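PDB 3SK7: protein SeqA from Vibrio cholerae, which probably binds pairs of hemimethylated GATC sequences at the replication origin, blocking premature re-initiation so that the chromosome is replicated once per cell cycle. Local coordinates for residues Met28-Leu31 and Ser32-Arg36; Gly103-Ser106 and Asp107-Glu110; Leu64-Gly67 and Gln68-Pro72. All blocks are in the same frame, centred on the assembly; numbering follows the deposited sequence. Where two conformers were deposited one is given.

Contact 1 of 3, residues Met28-Leu31 and Ser32-Arg36; sequences MLIL and STLHR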
loop_
_atom_site.group_PDB
_atom_site.type_symbol
_atom_site.label_atom_id
_atom_site.label_comp_id
_atom_site.label_asym_id
_atom_site.label_seq_id
_atom_site.Cartn_x
_atom_site.Cartn_y
_atom_site.Cartn_z
ATOM N N MET A 28 1.032 -2.404 -5.130
ATOM C CA MET A 28 2.093 -1.417 -5.173
ATOM C C MET A 28 1.640 -0.010 -5.594
ATOM O O MET A 28 2.067 0.991 -4.992
ATOM C CB MET A 28 3.237 -1.892 -6.068
ATOM C CG MET A 28 4.050 -3.047 -5.500
ATOM S SD MET A 28 4.756 -2.635 -3.907
ATOM C CE MET A 28 6.148 -3.700 -3.794
ATOM N N LEU A 29 0.782 0.059 -6.624
ATOM C CA LEU A 29 0.317 1.355 -7.078
ATOM C C LEU A 29 -0.586 2.016 -6.032
ATOM O O LEU A 29 -0.544 3.220 -5.839
ATOM C CB LEU A 29 -0.389 1.233 -8.425
ATOM C CG LEU A 29 -0.890 2.523 -9.062
ATOM C CD1 LEU A 29 0.208 3.566 -9.137
ATOM C CD2 LEU A 29 -1.448 2.240 -10.443
ATOM N N ILE A 30 -1.387 1.224 -5.349
ATOM C CA ILE A 30 -2.183 1.749 -4.240
ATOM C C ILE A 30 -1.286 2.366 -3.152
ATOM O O ILE A 30 -1.521 3.509 -2.702
ATOM C CB ILE A 30 -3.057 0.648 -3.636
ATOM C CG1 ILE A 30 -4.263 0.369 -4.529
ATOM C CG2 ILE A 30 -3.561 1.027 -2.236
ATOM C CD1 ILE A 30 -4.936 -0.972 -4.274
ATOM N N LEU A 31 -0.250 1.630 -2.744
ATOM C CA LEU A 31 0.684 2.159 -1.752
ATOM C C LEU A 31 1.411 3.416 -2.249
ATOM O O LEU A 31 1.530 4.404 -1.517
ATOM C CB LEU A 31 1.679 1.104 -1.327
ATOM C CG LEU A 31 1.096 -0.092 -0.567
ATOM C CD1 LEU A 31 2.116 -1.210 -0.507
ATOM C CD2 LEU A 31 0.662 0.295 0.820
ATOM N N SER A 32 1.880 3.389 -3.490
ATOM C CA SER A 32 2.556 4.561 -4.040
ATOM C C SER A 32 1.631 5.760 -4.012
ATOM O O SER A 32 2.066 6.894 -3.748
ATOM C CB SER A 32 2.997 4.318 -5.486
ATOM O OG SER A 32 4.020 3.338 -5.590
ATOM N N THR A 33 0.369 5.518 -4.335
ATOM C CA THR A 33 -0.606 6.598 -4.422
ATOM C C THR A 33 -0.922 7.177 -3.043
ATOM O O THR A 33 -1.040 8.391 -2.879
ATOM C CB THR A 33 -1.883 6.136 -5.106
ATOM O OG1 THR A 33 -1.594 5.721 -6.445
ATOM C CG2 THR A 33 -2.908 7.262 -5.165
ATOM N N LEU A 34 -1.056 6.303 -2.052
ATOM C CA LEU A 34 -1.304 6.756 -0.685
ATOM C C LEU A 34 -0.177 7.649 -0.222
ATOM O O LEU A 34 -0.408 8.685 0.428
ATOM C CB LEU A 34 -1.470 5.563 0.260
ATOM C CG LEU A 34 -2.783 4.798 0.098
ATOM C CD1 LEU A 34 -2.692 3.483 0.818
ATOM C CD2 LEU A 34 -3.955 5.573 0.624
ATOM N N HIS A 35 1.053 7.255 -0.539
ATOM C CA HIS A 35 2.196 8.082 -0.181
ATOM C C HIS A 35 2.190 9.433 -0.894
ATOM O O HIS A 35 2.508 10.463 -0.300
ATOM C CB HIS A 35 3.489 7.333 -0.476
ATOM C CG HIS A 35 4.736 8.129 -0.228
ATOM N ND1 HIS A 35 5.341 8.871 -1.203
ATOM C CD2 HIS A 35 5.472 8.275 0.898
ATOM C CE1 HIS A 35 6.430 9.455 -0.693
ATOM N NE2 HIS A 35 6.525 9.105 0.572
ATOM N N ARG A 36 1.856 9.424 -2.172
ATOM C CA ARG A 36 1.744 10.649 -2.942
ATOM C C ARG A 36 0.717 11.605 -2.350
ATOM O O ARG A 36 0.949 12.829 -2.268
ATOM C CB ARG A 36 1.357 10.320 -4.388
ATOM C CG ARG A 36 1.231 11.548 -5.259
ATOM C CD ARG A 36 1.143 11.195 -6.736
ATOM N NE ARG A 36 -0.030 10.397 -7.072
ATOM C CZ ARG A 36 -1.273 10.877 -7.173
ATOM N NH1 ARG A 36 -2.281 10.068 -7.501
ATOM N NH2 ARG A 36 -1.519 12.166 -6.930
#
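Successive turns of helix 23-37 meet here, in a mostly buried part of the fold, with Met28, Leu29, Ile30 and Leu31 each accepting a backbone bond from the residue four places on, Ser32 to His35. The bonds from Ser32 N to Met28 O (2.8 Å) and from Leu34 N to Ile30 O (2.9 Å) are nearly straight. One carbonyl does double duty: Leu29 O takes Thr33 N at 2.9 Å and also the hydroxyl Thr33 OG1 at 2.8 Å. The two donors come from opposite faces of the carbonyl plane, with OG1 tilted 33° from it. The hydroxyl gets there because OG1 stands beside its own backbone N (chi1 -62°), leaning back over the preceding turn. The bond satisfies a polar group at a buried position and fixes the rotation of the threonine. Leu29 CD1 passes 3.9 Å from Thr33 OG1, the two side chains running across each other at a slant.

This is the regular i+4 to i backbone bonding of an alpha helix in a largely helical protein, and its sides touch neighbouring helices. Leu29 and Thr33 both touch Leu11 of helix 3-12, while Leu31 and Leu34 touch Phe42 of helix 39-47. Further round, Ile30 and Leu34 run alongside each other in the same direction, with CG2 of Ile30 4.0 Å from CD1 of Leu34. Leu34 CG also sits close over Ile30 O, at 3.3 Å, so aliphatic carbon covers that carbonyl while the backbone bond from Leu34 N occupies it. Ser32 is buried too, and in one of its two conformers its OG is hydrogen-bonded to Pro76 O, in the loop that follows strand 73-74.

Contact 2 of 3, residues Gly103-Ser106 and Asp107-Glu110; sequences GFPS and DIIE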
loop_
_atom_site.group_PDB
_atom_site.type_symbol
_atom_site.label_atom_id
_atom_site.label_comp_id
_atom_site.label_asym_id
_atom_site.label_seq_id
_atom_site.Cartn_x
_atom_site.Cartn_y
_atom_site.Cartn_z
ATOM N N GLY A 103 -6.634 7.704 8.326
ATOM C CA GLY A 103 -7.892 8.401 8.568
ATOM C C GLY A 103 -8.958 8.294 7.502
ATOM O O GLY A 103 -9.942 9.053 7.539
ATOM N N PHE A 104 -8.784 7.367 6.560
ATOM C CA PHE A 104 -9.783 7.195 5.531
ATOM C C PHE A 104 -11.050 6.546 6.097
ATOM O O PHE A 104 -11.022 5.721 6.999
ATOM C CB PHE A 104 -9.241 6.325 4.402
ATOM C CG PHE A 104 -8.248 7.010 3.520
ATOM C CD1 PHE A 104 -8.660 7.668 2.378
ATOM C CD2 PHE A 104 -6.898 6.972 3.809
ATOM C CE1 PHE A 104 -7.739 8.279 1.547
ATOM C CE2 PHE A 104 -5.980 7.587 2.984
ATOM C CZ PHE A 104 -6.414 8.233 1.846
ATOM N N PRO A 105 -12.191 6.930 5.554
ATOM C CA PRO A 105 -13.454 6.288 5.897
ATOM C C PRO A 105 -13.554 4.895 5.280
ATOM O O PRO A 105 -12.925 4.617 4.247
ATOM C CB PRO A 105 -14.500 7.216 5.292
ATOM C CG PRO A 105 -13.776 7.905 4.180
ATOM C CD PRO A 105 -12.354 8.052 4.637
ATOM N N SER A 106 -14.348 4.037 5.893
ATOM C CA SER A 106 -14.342 2.628 5.551
ATOM C C SER A 106 -14.857 2.392 4.161
ATOM O O SER A 106 -14.498 1.424 3.526
ATOM C CB SER A 106 -15.192 1.842 6.554
ATOM O OG SER A 106 -14.763 2.094 7.865
ATOM N N ASP A 107 -15.711 3.271 3.670
ATOM C CA ASP A 107 -16.337 3.067 2.359
ATOM C C ASP A 107 -15.294 2.962 1.227
ATOM O O ASP A 107 -15.265 1.990 0.446
ATOM C CB ASP A 107 -17.304 4.217 2.084
ATOM C CG ASP A 107 -18.270 4.458 3.237
ATOM O OD1 ASP A 107 -19.347 3.828 3.276
ATOM O OD2 ASP A 107 -17.958 5.286 4.122
ATOM N N ILE A 108 -14.427 3.968 1.162
ATOM C CA ILE A 108 -13.388 3.973 0.141
ATOM C C ILE A 108 -12.363 2.864 0.417
ATOM O O ILE A 108 -11.816 2.286 -0.510
ATOM C CB ILE A 108 -12.664 5.344 0.039
ATOM C CG1 ILE A 108 -11.742 5.392 -1.177
ATOM C CG2 ILE A 108 -11.857 5.648 1.299
ATOM C CD1 ILE A 108 -12.456 5.090 -2.514
ATOM N N ILE A 109 -12.144 2.537 1.688
ATOM C CA ILE A 109 -11.180 1.497 2.019
ATOM C C ILE A 109 -11.653 0.146 1.469
ATOM O O ILE A 109 -10.880 -0.625 0.908
ATOM C CB ILE A 109 -10.949 1.389 3.544
ATOM C CG1 ILE A 109 -10.353 2.681 4.090
ATOM C CG2 ILE A 109 -10.052 0.231 3.829
ATOM C CD1 ILE A 109 -10.075 2.642 5.570
ATOM N N GLU A 110 -12.933 -0.144 1.635
ATOM C CA GLU A 110 -13.508 -1.362 1.084
ATOM C C GLU A 110 -13.351 -1.407 -0.435
ATOM O O GLU A 110 -12.972 -2.452 -0.987
ATOM C CB GLU A 110 -14.994 -1.466 1.462
ATOM C CG GLU A 110 -15.671 -2.751 0.944
ATOM C CD GLU A 110 -17.181 -2.772 1.112
ATOM O OE1 GLU A 110 -17.762 -1.700 1.404
ATOM O OE2 GLU A 110 -17.781 -3.865 0.939
#
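Phe104 and Ile109 are brought together by first torsions that set CG of the phenylalanine (chi1 -74°) and CG1 of the isoleucine (chi1 -63°) each beside its own backbone N. Phe104 CB then meets Ile109 CG1 at 3.8 Å. The isoleucine chain runs on fully extended, carrying CD1 to 3.5 Å from Phe104 O. Pro105 holds the N-cap position of helix 106-114, so this apolar pair, the residue before the cap against the fourth of the helix, is a hydrophobic staple.

Ile108 sets its CG2 branch between its own backbone N and carbonyl carbon, where it meets the loop. That methyl lies 3.9 Å from CD1 of the Phe104 ring, which it meets obliquely, and 4.1 Å from CG of the Pro105 ring. It also rests 3.3 Å from Pro105 O, so one methyl touches both residues that lead into the helix. Ile109 CG1 approaches the same oxygen, at 3.2 Å, and the backbone bond from Ile109 N to Pro105 O is weak and long. One residue further on, Glu110 N gives Ser106 O a sound bond of 2.9 Å, nearly straight at 165°.

Just upstream, Gly103 closes helix 88-101 in a Schellman motif, its positive phi ending the helical path. The apolar groups face inward: Phe104 touches Met8 and Met99, Ile108 also touches Met8, and Ile109 packs on Val100. Ser106, Asp107 and Glu110 lie on the exposed side. Proline has no side-chain acceptor with which to cap the first turn, so the apolar contacts probably contribute to fixing the helix start. The carboxylate of Asp107, near the amino end, would probably interact favourably with the helix dipole.

Contact 3 of 3, residues Leu64-Gly67 and Gln68-Pro72; sequences LASG and QTTKP
Helix 60-66 ends at Ser66, and from Gly67 to Thr70 the chain makes a type I beta turn, closed by a weak 3.4 Å bond from Thr70 N to Gly67 O. Gly67 departs from helical geometry in an extended conformation (phi -176°). Its N still reaches back weakly to Leu64 O. Thr70 places OG1 between its own backbone N and carbonyl carbon (chi1 56°), which turns the hydroxyl back to the helix end. There OG1 has two carbonyl oxygens near it, Gly67 O at 3.0 Å and Leu63 O, while CG2 of Thr70 lies 3.3 Å from Gly67 O.

The turn links helix 60-66 to strand 73-74, an outermost strand of the small antiparallel sheet, and Thr70 is already paired through its backbone with Thr84. Where the chain comes round again, Leu64 and Pro72 meet at about a right angle. The CD2 methyl of Leu64 touches CD and CG of Pro72, 3.7 Å from each. Gln68 folds at chi2 so that its amide comes alongside the helix end, with OE1 4.1 Å from Leu64 CB.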
loop_
_atom_site.group_PDB
_atom_site.type_symbol
_atom_site.label_atom_id
_atom_site.label_comp_id
_atom_site.label_asym_id
_atom_site.label_seq_id
_atom_site.Cartn_x
_atom_site.Cartn_y
_atom_site.Cartn_z
ATOM N N LEU A 64 14.788 -7.958 5.418
ATOM C CA LEU A 64 15.496 -9.237 5.391
ATOM C C LEU A 64 15.951 -9.675 6.794
ATOM O O LEU A 64 16.005 -10.868 7.096
ATOM C CB LEU A 64 16.691 -9.168 4.441
ATOM C CG LEU A 64 16.320 -9.017 2.973
ATOM C CD1 LEU A 64 17.574 -8.915 2.129
ATOM C CD2 LEU A 64 15.495 -10.147 2.505
ATOM N N ALA A 65 16.236 -8.714 7.668
ATOM C CA ALA A 65 16.588 -9.025 9.053
ATOM C C ALA A 65 15.379 -9.574 9.785
ATOM O O ALA A 65 15.515 -10.418 10.660
ATOM C CB ALA A 65 17.090 -7.791 9.763
ATOM N N SER A 66 14.186 -9.074 9.469
ATOM C CA SER A 66 12.967 -9.679 10.027
ATOM C C SER A 66 12.688 -11.120 9.538
ATOM O O SER A 66 12.136 -11.922 10.279
ATOM C CB SER A 66 11.744 -8.784 9.813
ATOM O OG SER A 66 11.299 -8.831 8.474
ATOM N N GLY A 67 13.081 -11.443 8.306
ATOM C CA GLY A 67 12.899 -12.775 7.740
ATOM C C GLY A 67 13.528 -12.865 6.345
ATOM O O GLY A 67 13.309 -12.005 5.481
ATOM N N GLN A 68 14.322 -13.904 6.104
ATOM C CA GLN A 68 15.068 -14.011 4.839
ATOM C C GLN A 68 14.184 -14.280 3.624
ATOM O O GLN A 68 14.598 -14.027 2.503
ATOM C CB GLN A 68 16.171 -15.072 4.921
ATOM C CG GLN A 68 17.211 -14.764 5.962
ATOM C CD GLN A 68 18.175 -13.657 5.560
ATOM O OE1 GLN A 68 18.073 -13.060 4.482
ATOM N NE2 GLN A 68 19.124 -13.374 6.445
ATOM N N THR A 69 12.960 -14.767 3.849
ATOM C CA THR A 69 12.053 -15.067 2.738
ATOM C C THR A 69 10.885 -14.096 2.618
ATOM O O THR A 69 9.883 -14.405 1.988
ATOM C CB THR A 69 11.497 -16.496 2.840
ATOM O OG1 THR A 69 10.774 -16.660 4.065
ATOM C CG2 THR A 69 12.645 -17.515 2.771
ATOM N N THR A 70 11.023 -12.925 3.210
ATOM C CA THR A 70 9.990 -11.901 3.096
ATOM C C THR A 70 9.852 -11.253 1.708
ATOM O O THR A 70 8.863 -10.571 1.461
ATOM C CB THR A 70 10.191 -10.789 4.128
ATOM O OG1 THR A 70 11.494 -10.217 3.991
ATOM C CG2 THR A 70 10.035 -11.324 5.521
ATOM N N LYS A 71 10.819 -11.452 0.816
ATOM C CA LYS A 71 10.765 -10.897 -0.543
ATOM C C LYS A 71 10.426 -9.415 -0.553
ATOM O O LYS A 71 9.443 -8.984 -1.184
ATOM C CB LYS A 71 9.768 -11.679 -1.401
ATOM C CG LYS A 71 10.103 -13.159 -1.530
ATOM C CD LYS A 71 9.113 -13.921 -2.416
ATOM C CE LYS A 71 7.672 -13.770 -1.918
ATOM N NZ LYS A 71 6.940 -15.075 -1.747
ATOM N N PRO A 72 11.209 -8.618 0.165
ATOM C CA PRO A 72 10.937 -7.186 0.184
ATOM C C PRO A 72 11.036 -6.568 -1.212
ATOM O O PRO A 72 11.923 -6.931 -2.004
ATOM C CB PRO A 72 12.023 -6.644 1.109
ATOM C CG PRO A 72 13.050 -7.672 1.158
ATOM C CD PRO A 72 12.378 -8.962 0.988
#

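Overall arrangement
Contact 1 is a buried helix interior, contact 2 a partly buried helix start, and contact 3 a surface turn where a helix gives way to a strand. The first two meet through their buried sides: CD2 of Leu34 in contact 1 packs at 3.7 Å on CE2 of Phe104 in contact 2, and both lean on Met8 of helix 3-12. Contact 3 stands apart, its centre about 30 Å from that of contact 2, across the chain's centre. Backbone bonding follows position: regular within helix 23-37, sparser at the start of helix 106-114, and weak in the 64-72 turn, where the Thr70 hydroxyl and the contact of Leu64 with Pro72 add to it.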